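Long-range contacts in nucleoside-diphosphate sugar epimerase (SulA family) (Corynebacterium glutamicum, PDB 3OH8), which probably acts as a nucleotide-sugar epimerase of the NAD-dependent epimerase/dehydratase family, although its precise substrate is not established: residues T5-P10 with T103-S108; F75-L80 with W90-N95. All blocks are in the same frame, centred on the assembly; numbering follows the deposited sequence.

Contact 1: T5-P10 with T103-S108; sequences TSHFIP and TLITDS
Thr103, Ile105 and His7 bury the most surface where strand 5-9 runs antiparallel to strand 103-108. Thr103 contributes chiefly its backbone: its O accepts Ile9 N at 2.7 Å with a nearly straight N-H...O angle of 174°, and its N returns a bond to Ile9 O at 2.8 Å. Its hydroxyl turns instead to the carbonyl of Phe11. Ile105 and His7 form the next hydrogen-bonded pair, with reciprocal N-H...O bonds, and their side chains lie side by side. The His7 CG sits between the backbone N and the carbonyl carbon (chi1 61°), and the ring reaches Ile105 obliquely, with His7 NE2 3.5 Å from Ile105 CB. Farther out, Ile105 CD1 meets His7 CE1 and also Ile9 CG1, the latter at 3.8 Å. Near the imidazole plane, Asp107 OD2 stands 3.8 Å from His7 NE2, too far for a hydrogen bond. Val16 of helix 13-21 packs on Ile9, Thr103 and Ile105, while Gln126 and Leu129 of helix 119-139 touch His7 and Ile105. The other face carries Ser6 and Thr106, whose hydroxyls share a hydrogen bond, Ser6 OG and Thr106 OG1 lying 2.7 Å apart; Ser6 OG also bonds Ser498 OG. The paired backbone thus separates a face where isoleucines flank an imidazole that the Asp107 carboxylate might polarise from one, shared with Phe8 and Leu104, where buried hydroxyls and Ser498 OG form a polar cluster.

Contact 2: F75-L80 with W90-N95; sequences FTDVCL and WRHVHN
A beta hairpin in the N-terminal antiparallel sheet, whose topology is consistent with a helix-grip fold, pairs Phe75 with His94 and Asp77 with His92 as hydrogen-bonded pairs. The rings of Phe75 and His94 form an offset stack, centroids 4.0 Å apart and planes 15° from parallel, in which Phe75 CE2 comes within 3.2 Å of His94 CD2. Phe75 CG, between the backbone N and carbonyl carbon (chi1 72°), starts the ring toward His94. On the opposite face of the His94 ring lies His92 CE1, so the imidazole is sandwiched. Its edge is gripped as well: His94 NE2 donates to Asp77 OD2 at 2.6 Å, the oxygen lying close to the ring plane but met from 54° above the carboxylate plane. This bond fixes the ring's rotation, and the carboxylate may stabilise positive charge on it. On the reverse face Val78 CG1 packs 3.6 Å from Arg91 CG, and Thr76 CG2 lies over one face of the guanidinium. The Thr76 hydroxyl bonds Gly68 O. Strand 59-64 flanks the hairpin beyond 75-78, with His64 touching Phe75 and Asp77; helix 488-511 covers Val93 through Val491 and Ile495, and Phe122 of helix 119-139 meets the His92 ring.

Contacts 1 and 2 sit in one antiparallel sheet, their centres 15 Å apart, and are joined directly because strands 91-99 and 102-110 are neighbours. Thr106 N lies 2.8 Å from Asn95 O and Ser108 O lies 2.7 Å from Val93 N, both probable hydrogen bonds. On the helix 119-139 side, Asp107 of contact 1 packs against His92 and His94 of contact 2, so that His7, Asp107, His92, His94 and Asp77 line up as a polar series across the strands. Helix 488-511 reaches the reverse face of both contacts. The sheet is separate from the mixed sheet of the epimerase family region, where a dinucleotide would be expected to bind.

Contact 1: T5-P10 with T103-S108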
ATOM      1  N   THR A   5      10.126  -9.642 -20.184  1.00 19.67           N
ATOM      2  CA  THR A   5       9.173 -10.582 -19.608  1.00 18.70           C
ATOM      3  C   THR A   5       7.762 -10.012 -19.711  1.00 17.69           C
ATOM      4  O   THR A   5       7.570  -8.791 -19.695  1.00 15.47           O
ATOM      5  CB  THR A   5       9.547 -10.955 -18.137  1.00 26.77           C
ATOM      6  OG1 THR A   5       8.784 -12.090 -17.717  1.00 28.07           O
ATOM      7  CG2 THR A   5       9.309  -9.770 -17.158  1.00 19.47           C
ATOM      8  N   SER A   6       6.779 -10.902 -19.830  1.00 16.94           N
ATOM      9  CA  SER A   6       5.395 -10.491 -20.053  1.00 19.13           C
ATOM     10  C   SER A   6       4.446 -11.008 -18.968  1.00 16.13           C
ATOM     11  O   SER A   6       4.687 -12.055 -18.365  1.00 17.69           O
ATOM     12  CB  SER A   6       4.905 -10.977 -21.436  1.00 18.28           C
ATOM     13  OG  SER A   6       5.615 -10.361 -22.502  1.00 15.79           O
ATOM     14  N   HIS A   7       3.354 -10.284 -18.743  1.00 14.80           N
ATOM     15  CA  HIS A   7       2.316 -10.751 -17.820  1.00 15.95           C
ATOM     16  C   HIS A   7       0.938 -10.280 -18.258  1.00 17.58           C
ATOM     17  O   HIS A   7       0.781  -9.184 -18.802  1.00 16.27           O
ATOM     18  CB  HIS A   7       2.611 -10.307 -16.376  1.00 17.95           C
ATOM     19  CG  HIS A   7       2.667  -8.819 -16.187  1.00 17.17           C
ATOM     20  ND1 HIS A   7       1.770  -8.131 -15.401  1.00 23.06           N
ATOM     21  CD2 HIS A   7       3.534  -7.891 -16.666  1.00 11.82           C
ATOM     22  CE1 HIS A   7       2.077  -6.842 -15.401  1.00 18.10           C
ATOM     23  NE2 HIS A   7       3.142  -6.674 -16.162  1.00 20.12           N
ATOM     24  N   PHE A   8      -0.062 -11.119 -18.020  1.00 15.08           N
ATOM     25  CA  PHE A   8      -1.425 -10.831 -18.440  1.00 16.14           C
ATOM     26  C   PHE A   8      -2.240 -10.166 -17.333  1.00 19.12           C
ATOM     27  O   PHE A   8      -2.212 -10.598 -16.185  1.00 15.63           O
ATOM     28  CB  PHE A   8      -2.118 -12.135 -18.841  1.00 16.78           C
ATOM     29  CG  PHE A   8      -3.558 -11.963 -19.214  1.00 18.61           C
ATOM     30  CD1 PHE A   8      -3.905 -11.371 -20.425  1.00 18.32           C
ATOM     31  CD2 PHE A   8      -4.566 -12.414 -18.369  1.00 21.20           C
ATOM     32  CE1 PHE A   8      -5.237 -11.207 -20.780  1.00 18.95           C
ATOM     33  CE2 PHE A   8      -5.904 -12.259 -18.716  1.00 21.71           C
ATOM     34  CZ  PHE A   8      -6.242 -11.653 -19.919  1.00 21.38           C
ATOM     35  N   ILE A   9      -2.988  -9.132 -17.695  1.00 18.33           N
ATOM     36  CA  ILE A   9      -3.844  -8.417 -16.753  1.00 16.53           C
ATOM     37  C   ILE A   9      -5.276  -8.558 -17.249  1.00 19.09           C
ATOM     38  O   ILE A   9      -5.574  -8.155 -18.377  1.00 16.29           O
ATOM     39  CB  ILE A   9      -3.495  -6.917 -16.721  1.00 13.74           C
ATOM     40  CG1 ILE A   9      -2.025  -6.705 -16.318  1.00 19.00           C
ATOM     41  CG2 ILE A   9      -4.426  -6.165 -15.768  1.00 12.15           C
ATOM     42  CD1 ILE A   9      -1.716  -7.102 -14.899  1.00 24.46           C
ATOM     43  N   PRO A  10      -6.167  -9.133 -16.421  1.00 19.48           N
ATOM     44  CA  PRO A  10      -7.524  -9.421 -16.895  1.00 16.19           C
ATOM     45  C   PRO A  10      -8.408  -8.181 -16.882  1.00 18.49           C
ATOM     46  O   PRO A  10      -9.505  -8.222 -16.339  1.00 19.66           O
ATOM     47  CB  PRO A  10      -8.036 -10.446 -15.880  1.00 19.52           C
ATOM     48  CG  PRO A  10      -7.351 -10.045 -14.584  1.00 19.92           C
ATOM     49  CD  PRO A  10      -5.981  -9.511 -15.001  1.00 13.64           C
ATOM     50  N   THR A 103      -5.298  -7.498 -21.123  1.00 14.23           N
ATOM     51  CA  THR A 103      -4.098  -6.768 -21.510  1.00 15.25           C
ATOM     52  C   THR A 103      -2.864  -7.637 -21.302  1.00 18.97           C
ATOM     53  O   THR A 103      -2.754  -8.335 -20.299  1.00 15.00           O
ATOM     54  CB  THR A 103      -3.952  -5.443 -20.710  1.00 15.67           C
ATOM     55  OG1 THR A 103      -5.129  -4.650 -20.889  1.00 15.60           O
ATOM     56  CG2 THR A 103      -2.721  -4.631 -21.191  1.00 16.03           C
ATOM     57  N   LEU A 104      -1.967  -7.640 -22.278  1.00 17.92           N
ATOM     58  CA  LEU A 104      -0.696  -8.329 -22.129  1.00 17.06           C
ATOM     59  C   LEU A 104       0.365  -7.254 -22.051  1.00 21.73           C
ATOM     60  O   LEU A 104       0.550  -6.491 -23.007  1.00 19.91           O
ATOM     61  CB  LEU A 104      -0.404  -9.249 -23.322  1.00 21.15           C
ATOM     62  CG  LEU A 104       0.980  -9.920 -23.251  1.00 22.29           C
ATOM     63  CD1 LEU A 104       1.077 -10.849 -22.046  1.00 16.28           C
ATOM     64  CD2 LEU A 104       1.289 -10.666 -24.537  1.00 25.66           C
ATOM     65  N   ILE A 105       1.035  -7.166 -20.906  1.00 17.67           N
ATOM     66  CA  ILE A 105       2.087  -6.178 -20.719  1.00 12.90           C
ATOM     67  C   ILE A 105       3.433  -6.836 -20.922  1.00 14.47           C
ATOM     68  O   ILE A 105       3.721  -7.891 -20.345  1.00 15.29           O
ATOM     69  CB  ILE A 105       2.028  -5.548 -19.295  1.00 17.49           C
ATOM     70  CG1 ILE A 105       0.717  -4.778 -19.127  1.00 21.81           C
ATOM     71  CG2 ILE A 105       3.200  -4.609 -19.085  1.00 14.60           C
ATOM     72  CD1 ILE A 105       0.462  -4.243 -17.714  1.00 22.14           C
ATOM     73  N   THR A 106       4.261  -6.223 -21.758  1.00 11.44           N
ATOM     74  CA  THR A 106       5.635  -6.675 -21.860  1.00 15.31           C
ATOM     75  C   THR A 106       6.557  -5.587 -21.345  1.00 18.90           C
ATOM     76  O   THR A 106       6.500  -4.442 -21.798  1.00 23.89           O
ATOM     77  CB  THR A 106       6.026  -7.035 -23.305  1.00 16.25           C
ATOM     78  OG1 THR A 106       5.119  -8.023 -23.811  1.00 17.17           O
ATOM     79  CG2 THR A 106       7.468  -7.585 -23.339  1.00 13.34           C
ATOM     80  N   ASP A 107       7.391  -5.947 -20.377  1.00 18.62           N
ATOM     81  CA  ASP A 107       8.426  -5.043 -19.901  1.00 18.05           C
ATOM     82  C   ASP A 107       9.745  -5.479 -20.498  1.00 15.23           C
ATOM     83  O   ASP A 107      10.109  -6.654 -20.431  1.00 20.94           O
ATOM     84  CB  ASP A 107       8.546  -5.097 -18.381  1.00 15.62           C
ATOM     85  CG  ASP A 107       7.330  -4.538 -17.691  1.00 21.21           C
ATOM     86  OD1 ASP A 107       7.157  -3.301 -17.699  1.00 22.22           O
ATOM     87  OD2 ASP A 107       6.547  -5.344 -17.157  1.00 22.16           O
ATOM     88  N   SER A 108      10.462  -4.528 -21.075  1.00 16.71           N
ATOM     89  CA  SER A 108      11.793  -4.800 -21.584  1.00 18.36           C
ATOM     90  C   SER A 108      12.742  -3.756 -21.010  1.00 21.47           C
ATOM     91  O   SER A 108      12.634  -2.571 -21.317  1.00 25.46           O
ATOM     92  CB  SER A 108      11.803  -4.754 -23.117  1.00 25.64           C
ATOM     93  OG  SER A 108      13.106  -4.989 -23.619  1.00 33.29           O
TER

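Contact 2: F75-L80 with W90-N95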
ATOM      1  N   PHE A  75       5.122   3.270 -23.260  1.00 16.67           N
ATOM      2  CA  PHE A  75       5.931   4.390 -22.772  1.00 20.68           C
ATOM      3  C   PHE A  75       7.274   3.860 -22.306  1.00 18.02           C
ATOM      4  O   PHE A  75       7.419   2.663 -22.083  1.00 18.88           O
ATOM      5  CB  PHE A  75       5.207   5.230 -21.705  1.00 19.59           C
ATOM      6  CG  PHE A  75       5.060   4.555 -20.370  1.00 19.92           C
ATOM      7  CD1 PHE A  75       3.930   3.800 -20.079  1.00 21.47           C
ATOM      8  CD2 PHE A  75       6.031   4.706 -19.387  1.00 18.75           C
ATOM      9  CE1 PHE A  75       3.782   3.193 -18.830  1.00 24.24           C
ATOM     10  CE2 PHE A  75       5.891   4.097 -18.139  1.00 20.90           C
ATOM     11  CZ  PHE A  75       4.768   3.341 -17.860  1.00 15.72           C
ATOM     12  N   THR A  76       8.273   4.727 -22.205  1.00 15.86           N
ATOM     13  CA  THR A  76       9.635   4.257 -21.938  1.00 17.57           C
ATOM     14  C   THR A  76      10.312   5.127 -20.877  1.00 20.06           C
ATOM     15  O   THR A  76      10.244   6.358 -20.955  1.00 22.33           O
ATOM     16  CB  THR A  76      10.489   4.273 -23.243  1.00 21.11           C
ATOM     17  OG1 THR A  76       9.919   3.382 -24.215  1.00 19.88           O
ATOM     18  CG2 THR A  76      11.916   3.833 -22.959  1.00 23.32           C
ATOM     19  N   ASP A  77      10.941   4.498 -19.884  1.00 24.04           N
ATOM     20  CA  ASP A  77      11.692   5.239 -18.856  1.00 27.10           C
ATOM     21  C   ASP A  77      13.174   5.171 -19.184  1.00 28.53           C
ATOM     22  O   ASP A  77      13.678   4.103 -19.510  1.00 26.65           O
ATOM     23  CB  ASP A  77      11.509   4.636 -17.449  1.00 24.96           C
ATOM     24  CG  ASP A  77      10.065   4.495 -17.042  1.00 24.86           C
ATOM     25  OD1 ASP A  77       9.271   5.428 -17.270  1.00 26.25           O
ATOM     26  OD2 ASP A  77       9.725   3.443 -16.464  1.00 28.53           O
ATOM     27  N   VAL A  78      13.889   6.287 -19.063  1.00 28.91           N
ATOM     28  CA  VAL A  78      15.326   6.266 -19.322  1.00 32.41           C
ATOM     29  C   VAL A  78      16.115   7.058 -18.285  1.00 29.91           C
ATOM     30  O   VAL A  78      15.630   8.059 -17.764  1.00 24.65           O
ATOM     31  CB  VAL A  78      15.669   6.790 -20.748  1.00 37.81           C
ATOM     32  CG1 VAL A  78      14.929   5.982 -21.805  1.00 35.95           C
ATOM     33  CG2 VAL A  78      15.351   8.268 -20.881  1.00 37.38           C
ATOM     34  N   CYS A  79      17.322   6.594 -17.976  1.00 32.26           N
ATOM     35  CA  CYS A  79      18.244   7.370 -17.149  1.00 42.20           C
ATOM     36  C   CYS A  79      19.566   7.647 -17.858  1.00 52.03           C
ATOM     37  O   CYS A  79      20.201   6.728 -18.375  1.00 54.83           O
ATOM     38  CB  CYS A  79      18.533   6.670 -15.831  1.00 39.37           C
ATOM     39  SG  CYS A  79      19.658   7.650 -14.810  1.00 68.71           S
ATOM     40  N   LEU A  80      19.985   8.912 -17.860  1.00 58.86           N
ATOM     41  CA  LEU A  80      21.219   9.313 -18.538  1.00 69.59           C
ATOM     42  C   LEU A  80      22.409   9.508 -17.589  1.00 73.41           C
ATOM     43  O   LEU A  80      23.562   9.405 -18.005  1.00 76.91           O
ATOM     44  CB  LEU A  80      20.990  10.574 -19.392  1.00 73.79           C
ATOM     45  CG  LEU A  80      20.703  11.926 -18.721  1.00 73.89           C
ATOM     46  CD1 LEU A  80      21.997  12.601 -18.298  1.00 75.26           C
ATOM     47  CD2 LEU A  80      19.918  12.843 -19.656  1.00 71.60           C
ATOM     48  N   TRP A  90      19.949   2.935 -17.772  1.00 35.61           N
ATOM     49  CA  TRP A  90      18.718   2.187 -17.577  1.00 28.03           C
ATOM     50  C   TRP A  90      17.700   2.583 -18.641  1.00 23.05           C
ATOM     51  O   TRP A  90      17.435   3.766 -18.851  1.00 21.71           O
ATOM     52  CB  TRP A  90      18.186   2.481 -16.168  1.00 28.48           C
ATOM     53  CG  TRP A  90      16.840   1.896 -15.831  1.00 28.65           C
ATOM     54  CD1 TRP A  90      15.616   2.462 -16.066  1.00 27.98           C
ATOM     55  CD2 TRP A  90      16.585   0.652 -15.173  1.00 26.27           C
ATOM     56  NE1 TRP A  90      14.616   1.643 -15.596  1.00 26.59           N
ATOM     57  CE2 TRP A  90      15.185   0.524 -15.046  1.00 27.33           C
ATOM     58  CE3 TRP A  90      17.403  -0.369 -14.679  1.00 30.03           C
ATOM     59  CZ2 TRP A  90      14.587  -0.580 -14.444  1.00 31.25           C
ATOM     60  CZ3 TRP A  90      16.809  -1.467 -14.089  1.00 29.58           C
ATOM     61  CH2 TRP A  90      15.412  -1.564 -13.973  1.00 33.84           C
ATOM     62  N   ARG A  91      17.131   1.594 -19.322  1.00 24.32           N
ATOM     63  CA  ARG A  91      16.085   1.880 -20.299  1.00 25.37           C
ATOM     64  C   ARG A  91      14.945   0.866 -20.165  1.00 24.59           C
ATOM     65  O   ARG A  91      15.126  -0.319 -20.428  1.00 23.98           O
ATOM     66  CB  ARG A  91      16.667   1.878 -21.715  1.00 33.42           C
ATOM     67  CG  ARG A  91      15.873   2.683 -22.725  1.00 42.68           C
ATOM     68  CD  ARG A  91      16.713   2.995 -23.976  1.00 47.48           C
ATOM     69  NE  ARG A  91      15.970   3.794 -24.945  1.00 50.54           N
ATOM     70  CZ  ARG A  91      15.203   3.276 -25.899  1.00 61.94           C
ATOM     71  NH1 ARG A  91      15.088   1.956 -26.015  1.00 65.24           N
ATOM     72  NH2 ARG A  91      14.553   4.075 -26.735  1.00 66.40           N
ATOM     73  N   HIS A  92      13.769   1.344 -19.766  1.00 21.11           N
ATOM     74  CA  HIS A  92      12.656   0.467 -19.427  1.00 16.30           C
ATOM     75  C   HIS A  92      11.491   0.729 -20.375  1.00 17.63           C
ATOM     76  O   HIS A  92      10.846   1.774 -20.307  1.00 21.58           O
ATOM     77  CB  HIS A  92      12.244   0.721 -17.963  1.00 17.61           C
ATOM     78  CG  HIS A  92      11.167  -0.198 -17.457  1.00 22.07           C
ATOM     79  ND1 HIS A  92      10.455  -1.039 -18.274  1.00 22.90           N
ATOM     80  CD2 HIS A  92      10.696  -0.387 -16.198  1.00 18.12           C
ATOM     81  CE1 HIS A  92       9.572  -1.714 -17.544  1.00 22.39           C
ATOM     82  NE2 HIS A  92       9.703  -1.342 -16.290  1.00 26.10           N
ATOM     83  N   VAL A  93      11.236  -0.214 -21.279  1.00 18.30           N
ATOM     84  CA  VAL A  93      10.104  -0.099 -22.185  1.00 19.23           C
ATOM     85  C   VAL A  93       8.886  -0.841 -21.609  1.00 17.23           C
ATOM     86  O   VAL A  93       8.988  -2.005 -21.214  1.00 19.01           O
ATOM     87  CB  VAL A  93      10.429  -0.678 -23.585  1.00 19.41           C
ATOM     88  CG1 VAL A  93       9.205  -0.581 -24.493  1.00 16.26           C
ATOM     89  CG2 VAL A  93      11.623   0.050 -24.208  1.00 19.44           C
ATOM     90  N   HIS A  94       7.746  -0.153 -21.562  1.00 15.55           N
ATOM     91  CA  HIS A  94       6.490  -0.722 -21.067  1.00 15.68           C
ATOM     92  C   HIS A  94       5.551  -0.841 -22.259  1.00 14.98           C
ATOM     93  O   HIS A  94       5.095   0.172 -22.784  1.00 17.18           O
ATOM     94  CB  HIS A  94       5.811   0.201 -20.040  1.00 13.01           C
ATOM     95  CG  HIS A  94       6.700   0.669 -18.933  1.00 16.12           C
ATOM     96  ND1 HIS A  94       6.536   0.276 -17.618  1.00 19.40           N
ATOM     97  CD2 HIS A  94       7.739   1.549 -18.930  1.00 20.04           C
ATOM     98  CE1 HIS A  94       7.441   0.875 -16.861  1.00 20.14           C
ATOM     99  NE2 HIS A  94       8.181   1.647 -17.633  1.00 21.44           N
ATOM    100  N   ASN A  95       5.258  -2.068 -22.667  1.00 16.01           N
ATOM    101  CA  ASN A  95       4.429  -2.316 -23.851  1.00 17.49           C
ATOM    102  C   ASN A  95       3.092  -2.954 -23.476  1.00 19.68           C
ATOM    103  O   ASN A  95       3.047  -3.884 -22.668  1.00 18.89           O
ATOM    104  CB  ASN A  95       5.174  -3.228 -24.821  1.00 15.01           C
ATOM    105  CG  ASN A  95       4.588  -3.203 -26.221  1.00 22.46           C
ATOM    106  OD1 ASN A  95       3.878  -4.126 -26.634  1.00 24.86           O
ATOM    107  ND2 ASN A  95       4.892  -2.151 -26.962  1.00 15.32           N
TER